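Malonyl CoA-acyl carrier protein transacylase (Clostridium perfringens, PDB 3PTW) probably transfers the malonyl group of malonyl-CoA to the acyl carrier protein, the reaction that supplies extender units for fatty acid synthesis. Local coordinates at residues A[142-145]-A[146-150]; A[136-139]-A[140-143]; A[202-205]-A[206-210]; A[226-229]-A[230-233]; A[240-243]-A[244-248]. All coordinates share one frame; numbering follows the deposited sequence.

Contact 1. Residues A[142-145]-A[146-150]; sequences VDEI and IEKSS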
loop_
_atom_site.group_PDB
_atom_site.type_symbol
_atom_site.label_atom_id
_atom_site.label_comp_id
_atom_site.label_asym_id
_atom_site.label_seq_id
_atom_site.Cartn_x
_atom_site.Cartn_y
_atom_site.Cartn_z
ATOM N N VAL A 142 -21.607 0.707 7.577
ATOM C CA VAL A 142 -21.160 1.628 6.550
ATOM C C VAL A 142 -21.979 1.452 5.265
ATOM O O VAL A 142 -22.243 2.434 4.559
ATOM C CB VAL A 142 -19.628 1.556 6.340
ATOM C CG1 VAL A 142 -19.209 2.428 5.186
ATOM C CG2 VAL A 142 -18.927 2.058 7.583
ATOM N N ASP A 143 -22.451 0.232 4.998
ATOM C CA ASP A 143 -23.352 0.026 3.866
ATOM C C ASP A 143 -24.645 0.805 4.028
ATOM O O ASP A 143 -25.177 1.333 3.058
ATOM C CB ASP A 143 -23.655 -1.454 3.655
ATOM C CG ASP A 143 -22.467 -2.209 3.121
ATOM O OD1 ASP A 143 -21.587 -1.559 2.509
ATOM O OD2 ASP A 143 -22.409 -3.441 3.328
ATOM N N GLU A 144 -25.141 0.883 5.261
ATOM C CA GLU A 144 -26.352 1.631 5.536
ATOM C C GLU A 144 -26.118 3.130 5.313
ATOM O O GLU A 144 -26.957 3.803 4.712
ATOM C CB GLU A 144 -26.861 1.333 6.955
ATOM C CG GLU A 144 -28.341 1.000 7.002
ATOM C CD GLU A 144 -29.220 2.211 6.782
ATOM O OE1 GLU A 144 -28.972 3.235 7.449
ATOM O OE2 GLU A 144 -30.160 2.139 5.962
ATOM N N ILE A 145 -24.979 3.638 5.781
ATOM C CA ILE A 145 -24.557 5.022 5.521
ATOM C C ILE A 145 -24.451 5.343 4.023
ATOM O O ILE A 145 -25.016 6.343 3.555
ATOM C CB ILE A 145 -23.189 5.344 6.197
ATOM C CG1 ILE A 145 -23.256 5.119 7.718
ATOM C CG2 ILE A 145 -22.707 6.753 5.821
ATOM C CD1 ILE A 145 -24.289 5.932 8.476
ATOM N N ILE A 146 -23.723 4.493 3.292
ATOM C CA ILE A 146 -23.594 4.612 1.838
ATOM C C ILE A 146 -24.992 4.701 1.188
ATOM O O ILE A 146 -25.240 5.571 0.363
ATOM C CB ILE A 146 -22.732 3.456 1.240
ATOM C CG1 ILE A 146 -21.247 3.706 1.521
ATOM C CG2 ILE A 146 -22.967 3.300 -0.271
ATOM C CD1 ILE A 146 -20.385 2.466 1.501
ATOM N N GLU A 147 -25.900 3.836 1.620
ATOM C CA GLU A 147 -27.286 3.820 1.159
ATOM C C GLU A 147 -27.971 5.172 1.338
ATOM O O GLU A 147 -28.569 5.700 0.402
ATOM C CB GLU A 147 -28.050 2.714 1.904
ATOM C CG GLU A 147 -29.566 2.868 1.973
ATOM C CD GLU A 147 -30.292 2.111 0.876
ATOM O OE1 GLU A 147 -31.493 1.797 1.088
ATOM O OE2 GLU A 147 -29.679 1.820 -0.186
ATOM N N LYS A 148 -27.871 5.732 2.538
ATOM C CA LYS A 148 -28.536 6.987 2.850
ATOM C C LYS A 148 -27.906 8.169 2.138
ATOM O O LYS A 148 -28.590 9.163 1.874
ATOM C CB LYS A 148 -28.503 7.250 4.353
ATOM C CG LYS A 148 -29.436 6.397 5.167
ATOM C CD LYS A 148 -29.094 6.559 6.634
ATOM C CE LYS A 148 -30.277 6.242 7.523
ATOM N NZ LYS A 148 -29.917 6.554 8.924
ATOM N N SER A 149 -26.612 8.061 1.834
ATOM C CA SER A 149 -25.839 9.192 1.314
ATOM C C SER A 149 -25.817 9.251 -0.210
ATOM O O SER A 149 -25.519 10.297 -0.775
ATOM C CB SER A 149 -24.393 9.169 1.847
ATOM O OG SER A 149 -24.345 9.112 3.263
ATOM N N SER A 150 -26.143 8.136 -0.868
ATOM C CA SER A 150 -26.014 8.035 -2.327
ATOM C C SER A 150 -26.947 8.935 -3.159
ATOM O O SER A 150 -26.594 9.290 -4.275
ATOM C CB SER A 150 -26.100 6.578 -2.782
ATOM O OG SER A 150 -24.870 5.921 -2.523
#

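Contact 2. Residues A[136-139]-A[140-143]; sequences RMTP and EQVD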
loop_
_atom_site.group_PDB
_atom_site.type_symbol
_atom_site.label_atom_id
_atom_site.label_comp_id
_atom_site.label_asym_id
_atom_site.label_seq_id
_atom_site.Cartn_x
_atom_site.Cartn_y
_atom_site.Cartn_z
ATOM N N ARG A 136 -15.290 3.014 14.330
ATOM C CA ARG A 136 -16.249 2.306 15.199
ATOM C C ARG A 136 -17.542 1.894 14.477
ATOM O O ARG A 136 -18.644 1.945 15.059
ATOM C CB ARG A 136 -16.608 3.171 16.409
ATOM C CG ARG A 136 -16.540 2.455 17.749
ATOM C CD ARG A 136 -15.452 3.040 18.657
ATOM N NE ARG A 136 -15.292 4.495 18.520
ATOM C CZ ARG A 136 -16.220 5.405 18.820
ATOM N NH1 ARG A 136 -15.954 6.696 18.660
ATOM N NH2 ARG A 136 -17.416 5.034 19.264
ATOM N N MET A 137 -17.406 1.508 13.211
ATOM C CA MET A 137 -18.527 1.026 12.431
ATOM C C MET A 137 -18.095 -0.248 11.734
ATOM O O MET A 137 -16.986 -0.318 11.201
ATOM C CB MET A 137 -18.932 2.037 11.356
ATOM C CG MET A 137 -19.072 3.485 11.799
ATOM S SD MET A 137 -20.774 4.025 11.896
ATOM C CE MET A 137 -21.352 3.706 10.239
ATOM N N THR A 138 -18.982 -1.241 11.706
ATOM C CA THR A 138 -18.757 -2.449 10.910
ATOM C C THR A 138 -18.984 -2.107 9.438
ATOM O O THR A 138 -19.605 -1.075 9.129
ATOM C CB THR A 138 -19.702 -3.599 11.329
ATOM O OG1 THR A 138 -21.067 -3.198 11.131
ATOM C CG2 THR A 138 -19.476 -3.987 12.811
ATOM N N PRO A 139 -18.476 -2.956 8.516
ATOM C CA PRO A 139 -18.773 -2.746 7.097
ATOM C C PRO A 139 -20.274 -2.639 6.829
ATOM O O PRO A 139 -20.703 -1.805 6.029
ATOM C CB PRO A 139 -18.211 -4.009 6.434
ATOM C CG PRO A 139 -17.099 -4.442 7.350
ATOM C CD PRO A 139 -17.540 -4.085 8.732
ATOM N N GLU A 140 -21.061 -3.486 7.492
ATOM C CA GLU A 140 -22.511 -3.521 7.278
ATOM C C GLU A 140 -23.166 -2.190 7.614
ATOM O O GLU A 140 -24.048 -1.733 6.889
ATOM C CB GLU A 140 -23.178 -4.653 8.083
ATOM C CG GLU A 140 -22.861 -6.051 7.570
ATOM C CD GLU A 140 -21.479 -6.541 7.979
ATOM O OE1 GLU A 140 -20.854 -5.928 8.862
ATOM O OE2 GLU A 140 -21.017 -7.557 7.428
ATOM N N GLN A 141 -22.730 -1.580 8.716
ATOM C CA GLN A 141 -23.206 -0.260 9.107
ATOM C C GLN A 141 -22.844 0.772 8.059
ATOM O O GLN A 141 -23.665 1.609 7.695
ATOM C CB GLN A 141 -22.636 0.153 10.462
ATOM C CG GLN A 141 -23.393 -0.420 11.668
ATOM C CD GLN A 141 -22.716 -0.069 12.993
ATOM O OE1 GLN A 141 -21.505 -0.200 13.142
ATOM N NE2 GLN A 141 -23.493 0.400 13.942
ATOM N N VAL A 142 -21.607 0.707 7.577
ATOM C CA VAL A 142 -21.160 1.628 6.550
ATOM C C VAL A 142 -21.979 1.452 5.265
ATOM O O VAL A 142 -22.243 2.434 4.559
ATOM C CB VAL A 142 -19.628 1.556 6.340
ATOM C CG1 VAL A 142 -19.209 2.428 5.186
ATOM C CG2 VAL A 142 -18.927 2.058 7.583
ATOM N N ASP A 143 -22.451 0.232 4.998
ATOM C CA ASP A 143 -23.352 0.026 3.866
ATOM C C ASP A 143 -24.645 0.805 4.028
ATOM O O ASP A 143 -25.177 1.333 3.058
ATOM C CB ASP A 143 -23.655 -1.454 3.655
ATOM C CG ASP A 143 -22.467 -2.209 3.121
ATOM O OD1 ASP A 143 -21.587 -1.559 2.509
ATOM O OD2 ASP A 143 -22.409 -3.441 3.328
#

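Contact 3. Residues A[202-205]-A[206-210]; sequences MLQP and AAEKL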
loop_
_atom_site.group_PDB
_atom_site.type_symbol
_atom_site.label_atom_id
_atom_site.label_comp_id
_atom_site.label_asym_id
_atom_site.label_seq_id
_atom_site.Cartn_x
_atom_site.Cartn_y
_atom_site.Cartn_z
ATOM N N MET A 202 -15.187 7.094 -9.242
ATOM C CA MET A 202 -14.772 8.375 -9.825
ATOM C C MET A 202 -13.384 8.318 -10.434
ATOM O O MET A 202 -13.017 9.191 -11.219
ATOM C CB MET A 202 -14.835 9.501 -8.788
ATOM C CG MET A 202 -16.246 9.849 -8.353
ATOM S SD MET A 202 -16.251 10.979 -6.958
ATOM C CE MET A 202 -15.944 12.542 -7.800
ATOM N N LEU A 203 -12.603 7.303 -10.062
ATOM C CA LEU A 203 -11.277 7.127 -10.640
ATOM C C LEU A 203 -11.288 6.249 -11.875
ATOM O O LEU A 203 -10.246 5.780 -12.311
ATOM C CB LEU A 203 -10.273 6.605 -9.604
ATOM C CG LEU A 203 -9.254 7.646 -9.144
ATOM C CD1 LEU A 203 -9.939 8.804 -8.426
ATOM C CD2 LEU A 203 -8.176 7.011 -8.255
ATOM N N GLN A 204 -12.474 6.024 -12.433
ATOM C CA GLN A 204 -12.622 5.277 -13.683
ATOM C C GLN A 204 -11.649 5.772 -14.772
ATOM O O GLN A 204 -11.050 4.947 -15.451
ATOM C CB GLN A 204 -14.088 5.314 -14.163
ATOM C CG GLN A 204 -14.379 4.609 -15.493
ATOM C CD GLN A 204 -14.097 3.105 -15.457
ATOM O OE1 GLN A 204 -14.245 2.448 -14.420
ATOM N NE2 GLN A 204 -13.685 2.561 -16.596
ATOM N N PRO A 205 -11.467 7.107 -14.928
ATOM C CA PRO A 205 -10.548 7.576 -15.987
ATOM C C PRO A 205 -9.079 7.225 -15.739
ATOM O O PRO A 205 -8.330 7.004 -16.697
ATOM C CB PRO A 205 -10.742 9.098 -15.979
ATOM C CG PRO A 205 -12.093 9.310 -15.337
ATOM C CD PRO A 205 -12.154 8.247 -14.287
ATOM N N ALA A 206 -8.670 7.168 -14.475
ATOM C CA ALA A 206 -7.333 6.676 -14.125
ATOM C C ALA A 206 -7.160 5.171 -14.351
ATOM O O ALA A 206 -6.062 4.726 -14.673
ATOM C CB ALA A 206 -6.995 7.026 -12.693
ATOM N N ALA A 207 -8.215 4.386 -14.139
ATOM C CA ALA A 207 -8.139 2.944 -14.365
ATOM C C ALA A 207 -7.885 2.652 -15.844
ATOM O O ALA A 207 -7.006 1.863 -16.176
ATOM C CB ALA A 207 -9.409 2.222 -13.873
ATOM N N GLU A 208 -8.654 3.303 -16.718
ATOM C CA GLU A 208 -8.467 3.189 -18.180
ATOM C C GLU A 208 -7.054 3.588 -18.643
ATOM O O GLU A 208 -6.453 2.906 -19.485
ATOM C CB GLU A 208 -9.532 4.009 -18.934
ATOM C CG GLU A 208 -10.966 3.625 -18.571
ATOM C CD GLU A 208 -12.024 4.462 -19.290
ATOM O OE1 GLU A 208 -11.660 5.340 -20.101
ATOM O OE2 GLU A 208 -13.234 4.232 -19.040
ATOM N N LYS A 209 -6.521 4.676 -18.092
ATOM C CA LYS A 209 -5.164 5.120 -18.456
ATOM C C LYS A 209 -4.095 4.166 -17.939
ATOM O O LYS A 209 -3.101 3.921 -18.610
ATOM C CB LYS A 209 -4.887 6.533 -17.949
ATOM C CG LYS A 209 -5.511 7.635 -18.798
ATOM C CD LYS A 209 -5.161 9.000 -18.201
ATOM C CE LYS A 209 -6.111 10.092 -18.666
ATOM N NZ LYS A 209 -5.516 10.938 -19.727
ATOM N N LEU A 210 -4.322 3.624 -16.750
ATOM C CA LEU A 210 -3.403 2.672 -16.145
ATOM C C LEU A 210 -3.416 1.349 -16.921
ATOM O O LEU A 210 -2.350 0.768 -17.187
ATOM C CB LEU A 210 -3.756 2.466 -14.673
ATOM C CG LEU A 210 -2.949 1.459 -13.858
ATOM C CD1 LEU A 210 -1.462 1.841 -13.833
ATOM C CD2 LEU A 210 -3.543 1.351 -12.443
#

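Contact 4. Residues A[226-229]-A[230-233]; sequences VMSN and VKGE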
loop_
_atom_site.group_PDB
_atom_site.type_symbol
_atom_site.label_atom_id
_atom_site.label_comp_id
_atom_site.label_asym_id
_atom_site.label_seq_id
_atom_site.Cartn_x
_atom_site.Cartn_y
_atom_site.Cartn_z
ATOM N N VAL A 226 0.826 -13.458 -3.455
ATOM C CA VAL A 226 0.592 -12.035 -3.290
ATOM C C VAL A 226 -0.903 -11.886 -3.098
ATOM O O VAL A 226 -1.688 -12.497 -3.846
ATOM C CB VAL A 226 1.070 -11.226 -4.520
ATOM C CG1 VAL A 226 0.699 -9.756 -4.377
ATOM C CG2 VAL A 226 2.559 -11.388 -4.705
ATOM N N MET A 227 -1.293 -11.119 -2.081
ATOM C CA MET A 227 -2.706 -10.845 -1.829
ATOM C C MET A 227 -3.185 -9.675 -2.679
ATOM O O MET A 227 -2.496 -8.638 -2.810
ATOM C CB MET A 227 -2.987 -10.575 -0.339
ATOM C CG MET A 227 -2.610 -11.708 0.596
ATOM S SD MET A 227 -3.493 -13.234 0.186
ATOM C CE MET A 227 -2.782 -14.439 1.285
ATOM N N SER A 228 -4.362 -9.853 -3.273
ATOM C CA SER A 228 -4.981 -8.789 -4.045
ATOM C C SER A 228 -5.884 -7.947 -3.159
ATOM O O SER A 228 -6.765 -8.490 -2.481
ATOM C CB SER A 228 -5.763 -9.356 -5.231
ATOM O OG SER A 228 -6.782 -8.443 -5.666
ATOM N N ASN A 229 -5.652 -6.629 -3.177
ATOM C CA ASN A 229 -6.494 -5.645 -2.493
ATOM C C ASN A 229 -7.937 -5.683 -3.017
ATOM O O ASN A 229 -8.893 -5.497 -2.252
ATOM C CB ASN A 229 -5.946 -4.196 -2.658
ATOM C CG ASN A 229 -4.662 -3.901 -1.844
ATOM O OD1 ASN A 229 -3.971 -2.914 -2.124
ATOM N ND2 ASN A 229 -4.357 -4.716 -0.841
ATOM N N VAL A 230 -8.097 -5.893 -4.322
ATOM C CA VAL A 230 -9.436 -5.959 -4.936
ATOM C C VAL A 230 -10.197 -7.204 -4.473
ATOM O O VAL A 230 -11.371 -7.119 -4.090
ATOM C CB VAL A 230 -9.387 -5.942 -6.501
ATOM C CG1 VAL A 230 -10.752 -6.311 -7.107
ATOM C CG2 VAL A 230 -8.962 -4.580 -7.001
ATOM N N LYS A 231 -9.518 -8.348 -4.524
ATOM C CA LYS A 231 -10.129 -9.653 -4.250
ATOM C C LYS A 231 -10.347 -9.916 -2.758
ATOM O O LYS A 231 -11.293 -10.607 -2.386
ATOM C CB LYS A 231 -9.240 -10.764 -4.818
ATOM C CG LYS A 231 -9.242 -10.878 -6.362
ATOM C CD LYS A 231 -8.423 -12.102 -6.843
ATOM C CE LYS A 231 -9.046 -13.414 -6.386
ATOM N NZ LYS A 231 -8.232 -14.583 -6.790
ATOM N N GLY A 232 -9.455 -9.375 -1.918
ATOM C CA GLY A 232 -9.400 -9.731 -0.502
ATOM C C GLY A 232 -8.809 -11.120 -0.296
ATOM O O GLY A 232 -9.116 -11.788 0.689
ATOM N N GLU A 233 -7.968 -11.556 -1.236
ATOM C CA GLU A 233 -7.392 -12.907 -1.226
ATOM C C GLU A 233 -6.314 -13.009 -2.297
ATOM O O GLU A 233 -6.076 -12.047 -3.039
ATOM C CB GLU A 233 -8.461 -13.993 -1.431
ATOM C CG GLU A 233 -9.306 -13.835 -2.676
ATOM C CD GLU A 233 -10.453 -14.834 -2.763
ATOM O OE1 GLU A 233 -10.952 -15.286 -1.710
ATOM O OE2 GLU A 233 -10.868 -15.154 -3.898
#

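Contact 5. Residues A[240-243]-A[244-248]; sequences NIIE and LLTSQ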
loop_
_atom_site.group_PDB
_atom_site.type_symbol
_atom_site.label_atom_id
_atom_site.label_comp_id
_atom_site.label_asym_id
_atom_site.label_seq_id
_atom_site.Cartn_x
_atom_site.Cartn_y
_atom_site.Cartn_z
ATOM N N ASN A 240 -6.492 -12.376 -14.115
ATOM C CA ASN A 240 -5.905 -11.354 -14.965
ATOM C C ASN A 240 -5.241 -10.252 -14.134
ATOM O O ASN A 240 -5.922 -9.422 -13.528
ATOM C CB ASN A 240 -6.967 -10.763 -15.889
ATOM C CG ASN A 240 -6.367 -9.912 -16.995
ATOM O OD1 ASN A 240 -5.650 -8.934 -16.745
ATOM N ND2 ASN A 240 -6.667 -10.279 -18.228
ATOM N N ILE A 241 -3.913 -10.242 -14.116
ATOM C CA ILE A 241 -3.170 -9.287 -13.295
ATOM C C ILE A 241 -3.491 -7.820 -13.638
ATOM O O ILE A 241 -3.824 -7.034 -12.749
ATOM C CB ILE A 241 -1.646 -9.558 -13.330
ATOM C CG1 ILE A 241 -1.336 -10.870 -12.612
ATOM C CG2 ILE A 241 -0.859 -8.406 -12.680
ATOM C CD1 ILE A 241 0.080 -11.347 -12.813
ATOM N N ILE A 242 -3.394 -7.468 -14.918
ATOM C CA ILE A 242 -3.729 -6.120 -15.398
ATOM C C ILE A 242 -5.096 -5.636 -14.902
ATOM O O ILE A 242 -5.240 -4.487 -14.479
ATOM C CB ILE A 242 -3.646 -6.046 -16.949
ATOM C CG1 ILE A 242 -2.183 -6.194 -17.408
ATOM C CG2 ILE A 242 -4.296 -4.753 -17.497
ATOM C CD1 ILE A 242 -2.029 -6.939 -18.733
ATOM N N GLU A 243 -6.086 -6.516 -14.927
ATOM C CA GLU A 243 -7.447 -6.142 -14.544
ATOM C C GLU A 243 -7.567 -5.932 -13.045
ATOM O O GLU A 243 -8.241 -5.013 -12.608
ATOM C CB GLU A 243 -8.443 -7.194 -15.022
ATOM C CG GLU A 243 -9.823 -7.090 -14.435
ATOM C CD GLU A 243 -10.506 -8.443 -14.396
ATOM O OE1 GLU A 243 -10.686 -8.979 -13.273
ATOM O OE2 GLU A 243 -10.828 -8.981 -15.489
ATOM N N LEU A 244 -6.919 -6.795 -12.263
ATOM C CA LEU A 244 -6.881 -6.631 -10.806
ATOM C C LEU A 244 -6.159 -5.348 -10.384
ATOM O O LEU A 244 -6.438 -4.803 -9.324
ATOM C CB LEU A 244 -6.235 -7.843 -10.150
ATOM C CG LEU A 244 -7.148 -8.893 -9.478
ATOM C CD1 LEU A 244 -8.591 -8.919 -9.976
ATOM C CD2 LEU A 244 -6.529 -10.257 -9.598
ATOM N N LEU A 245 -5.247 -4.879 -11.226
ATOM C CA LEU A 245 -4.461 -3.671 -10.947
ATOM C C LEU A 245 -5.220 -2.451 -11.474
ATOM O O LEU A 245 -5.178 -1.358 -10.895
ATOM C CB LEU A 245 -3.089 -3.791 -11.605
ATOM C CG LEU A 245 -1.781 -3.958 -10.820
ATOM C CD1 LEU A 245 -1.938 -4.528 -9.413
ATOM C CD2 LEU A 245 -0.775 -4.748 -11.651
ATOM N N THR A 246 -5.940 -2.663 -12.564
ATOM C CA THR A 246 -6.860 -1.664 -13.103
ATOM C C THR A 246 -7.971 -1.380 -12.090
ATOM O O THR A 246 -8.134 -0.238 -11.674
ATOM C CB THR A 246 -7.413 -2.135 -14.461
ATOM O OG1 THR A 246 -6.367 -2.021 -15.432
ATOM C CG2 THR A 246 -8.625 -1.314 -14.909
ATOM N N SER A 247 -8.717 -2.421 -11.707
ATOM C CA SER A 247 -9.751 -2.340 -10.662
ATOM C C SER A 247 -9.301 -1.696 -9.329
ATOM O O SER A 247 -10.067 -0.961 -8.701
ATOM C CB SER A 247 -10.301 -3.741 -10.372
ATOM O OG SER A 247 -10.952 -4.273 -11.507
ATOM N N GLN A 248 -8.063 -1.969 -8.907
ATOM C CA GLN A 248 -7.559 -1.544 -7.593
ATOM C C GLN A 248 -7.731 -0.050 -7.293
ATOM O O GLN A 248 -8.098 0.322 -6.161
ATOM C CB GLN A 248 -6.081 -1.954 -7.417
ATOM C CG GLN A 248 -5.570 -1.834 -5.980
ATOM C CD GLN A 248 -4.062 -1.668 -5.890
ATOM O OE1 GLN A 248 -3.448 -0.952 -6.701
ATOM N NE2 GLN A 248 -3.459 -2.308 -4.897
#

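Contact 1. Residues A[142-145]-A[146-150]
Glu144 and Lys148 meet one helical turn apart on the outer side of helix 139-149, and their chains run across each other at a slant rather than end against end. The glutamate bends at its second torsion (chi2 -73°), bringing its carboxylate forward along the helix toward Lys148, while the lysine stays extended beyond CG. As a result Glu144 OE1 lies alongside the lysine's last methylenes, 3.3 Å from Lys148 CE. The charged atoms are farther apart, Glu144 OE1 to Lys148 NZ being a long salt bridge of 3.8 Å.

A second pair, Val142 and Ile146, joins through branch ends, with Val142 CG1 3.9 Å from Ile146 CD1. The branched Val142 suits its buried position, packing on Ile166 and Ile168 of strand 165-169; Ile146 lies at the margin and reaches Val155. Ile145 and Ser149 turn to helix 172-184, both touching Ala178 and Phe181.

Ser149 is small and polar, and its hydroxyl folds back onto its own helix. OG gives its proton to Ile145 O at 2.9 Å from above the carbonyl plane, whereas Ser149 N, also at 2.9 Å, lies nearly in line with the same C=O, though its N-H...O angle is bent to 133°. One carbonyl thus holds two donors, and the buried hydroxyl is satisfied locally beside apolar neighbours. The exposed ion pair, by contrast, is long and solvent-facing, so its electrostatic contribution to the helix is probably modest.

Contact 2. Residues A[136-139]-A[140-143]
Thr138 and Gln141 clasp each other because of their torsions: chi1 of 61° sets Thr138 OG1 between its own backbone N and carbonyl carbon, facing the helix, while Gln141, with CG beside its backbone N (chi1 -82°) and the rest of its chain extended, reaches back to the start of the turn. Gln141 OE1 accepts from Thr138 N at 3.1 Å, the N-H lying in the amide's carbonyl plane on a lone pair. In return Gln141 N points at Thr138 OG1, a weak bond of 3.3 Å. This reciprocal pair is a capping box, with Thr138 as N-cap of helix 139-149.

Pro139 suits the first helical position, where a residue needs no N-H to bond; its carbonyl takes Asp143 N at 2.9 Å.

Beneath the polar box lies a hydrophobic staple. Met137, just before the cap, sets CB 3.8 Å from CG2 of Val142, and its flexible chain then bends so that Met137 CE comes 3.8 Å from Gln141 CB, the two side chains crossing at about a right angle. Both Met137 and Val142 are buried.

The box thus occupies N-H groups of the loop and first turn for which the helix has no earlier carbonyls. Acidic Glu140 also sits in this first turn, where its negative charge probably suits the helix dipole.

Contact 3. Residues A[202-205]-A[206-210]
Helix 204-214 starts here in regular alpha geometry, Leu203 standing at the N-cap and its carbonyl oxygen taking Ala207 N at 3.1 Å. The next two bonds of the first turn follow in step, Glu208 N to Gln204 O at 3.2 Å and Lys209 N to Pro205 O at 3.3 Å. This is a helix N-terminus in the acyl transferase domain, reinforced by a side-chain bridge between residues four apart. Pro205, second in the helix, fits there because the helix asks no N-H of it.

On the inner side Leu203 CG lies 4.3 Å from Ala206 CB. The leucine packs on Phe198 and Met120, and the small Ala206 lets the backbone come close to Phe119 of helix 106-122. Ala207 likewise presents only a methyl group, and it meets Thr246 of helix 241-248.

Gln204 and Glu208 form the polar bridge. Glutamine sends CG away from its backbone N and then bends at chi2 (63°), turning the amide along the helix toward the extended glutamate. The other end of the amide, OE1, accepts from Lys250 NZ, so both ends of this group are engaged and its rotation is fixed. The amide and carboxylate planes stand 70° apart, yet the bond is almost straight: Gln204 NE2 donates at 176° within its own amide plane to the anti lone pair of Glu208 OE2, 3.0 Å away.

Contact 4. Residues A[226-229]-A[230-233]
Two successive residues, Gly232 and Glu233, face the single residue Ser228, which makes this turn a G1 beta bulge at the link between strands 225-228 and 233-234. Gly232 N donates to Ser228 O at 2.9 Å, and Ser228 N donates to Glu233 O at 2.8 Å, coming from above that carbonyl's plane. Gly232 has a positive phi of 74°, a conformation that glycine adopts with little cost.

Serine suits its place through a short, turnable hydroxyl. With OG swung away from its own backbone N (chi1 157°), Ser228 OG accepts from Lys231 N at 3.0 Å in a nearly straight bond. Side-chain and main-chain oxygens of one residue therefore hold two consecutive N-H groups, an ST motif that shapes the loop. Lys231 lays its methylenes beside the serine and carries its ammonium to Asp239 and to Ala234 O.

The amide of Asn229 finds its partners outside the loop: OD1 accepts from Ser91 N, and ND2 donates to Gly89 O and to Asp258. Gly89 and Ser91 belong to a GxSxG sequence consistent with a nucleophile elbow, so the loop borders the probable active site. Val230 packs on Ser247 and Gln248.

Met227, bent at its second torsion (chi2 -59°), brings its thioether alongside the bulge, with Met227 SD 3.8 Å from the carbonyl carbon Glu233 C.

Contact 5. Residues A[240-243]-A[244-248]
The peptide carbonyl of Ile242 is gripped from both faces of its plane by Thr246: the backbone N approaches from one face at 2.7 Å from Ile242 O, and Thr246 OG1 comes over the other, donating to Ile242 O at 2.9 Å. The next carbonyl repeats the pattern, Ser247 N meeting Glu243 O at 2.8 Å and Ser247 OG reaching Glu243 O at 3.0 Å from the opposite face. Both hydroxyls take the same first torsion (chi1 -73° for Thr246, -64° for Ser247), beside their own backbone N, which turns them back up the helix. Such short polar side chains can be satisfied by the preceding turn while the rest of the residue packs, as Thr246 does on Ala207 and Glu211.

A third flat group, the carboxamide of Asn240, caps the helix start. Its OD1 accepts from Glu243 N at 3.1 Å, the donor standing above the amide plane. The carboxylate of Glu243 has an apolar neighbour, Leu244 CD1 lying 3.9 Å from Glu243 OE1.

Ile241 and Leu245 run alongside each other in the same direction, with Ile241 CG2 3.8 Å from Leu245 CD2. Leu245 is buried against Tyr95 and Leu98 of helix 93-100, while Ile241 rests on Leu222.

Toward the far end of the segment, the amide of Gln248 bonds Ser91 O and Arg116, and its carbonyl accepts from His199 ND1. An asparagine-capped helix thus delivers a glutamine beside a serine and a histidine, consistent with the active site of malonyl-CoA:ACP transacylases.

All five contacts are local, so none encloses or crosses another as a long loop. Contact 2 comes first along the chain and starts helix 139-149, and contact 1 continues it; the two overlap in Val142 and Asp143 and lie about 9 Å apart, centre to centre, against the four-stranded antiparallel sheet. The others follow in series: helix 204-214 in contact 3, the turn to the edge strand of the mixed sheet in contact 4, and helix 241-248 in contact 5. Contact 5 touches both contact 3, through Thr246 and Leu245, and contact 4, where Gln248 meets Asn229 and Val230 and Leu244 meets Val230; contacts 3 and 4 do not touch each other.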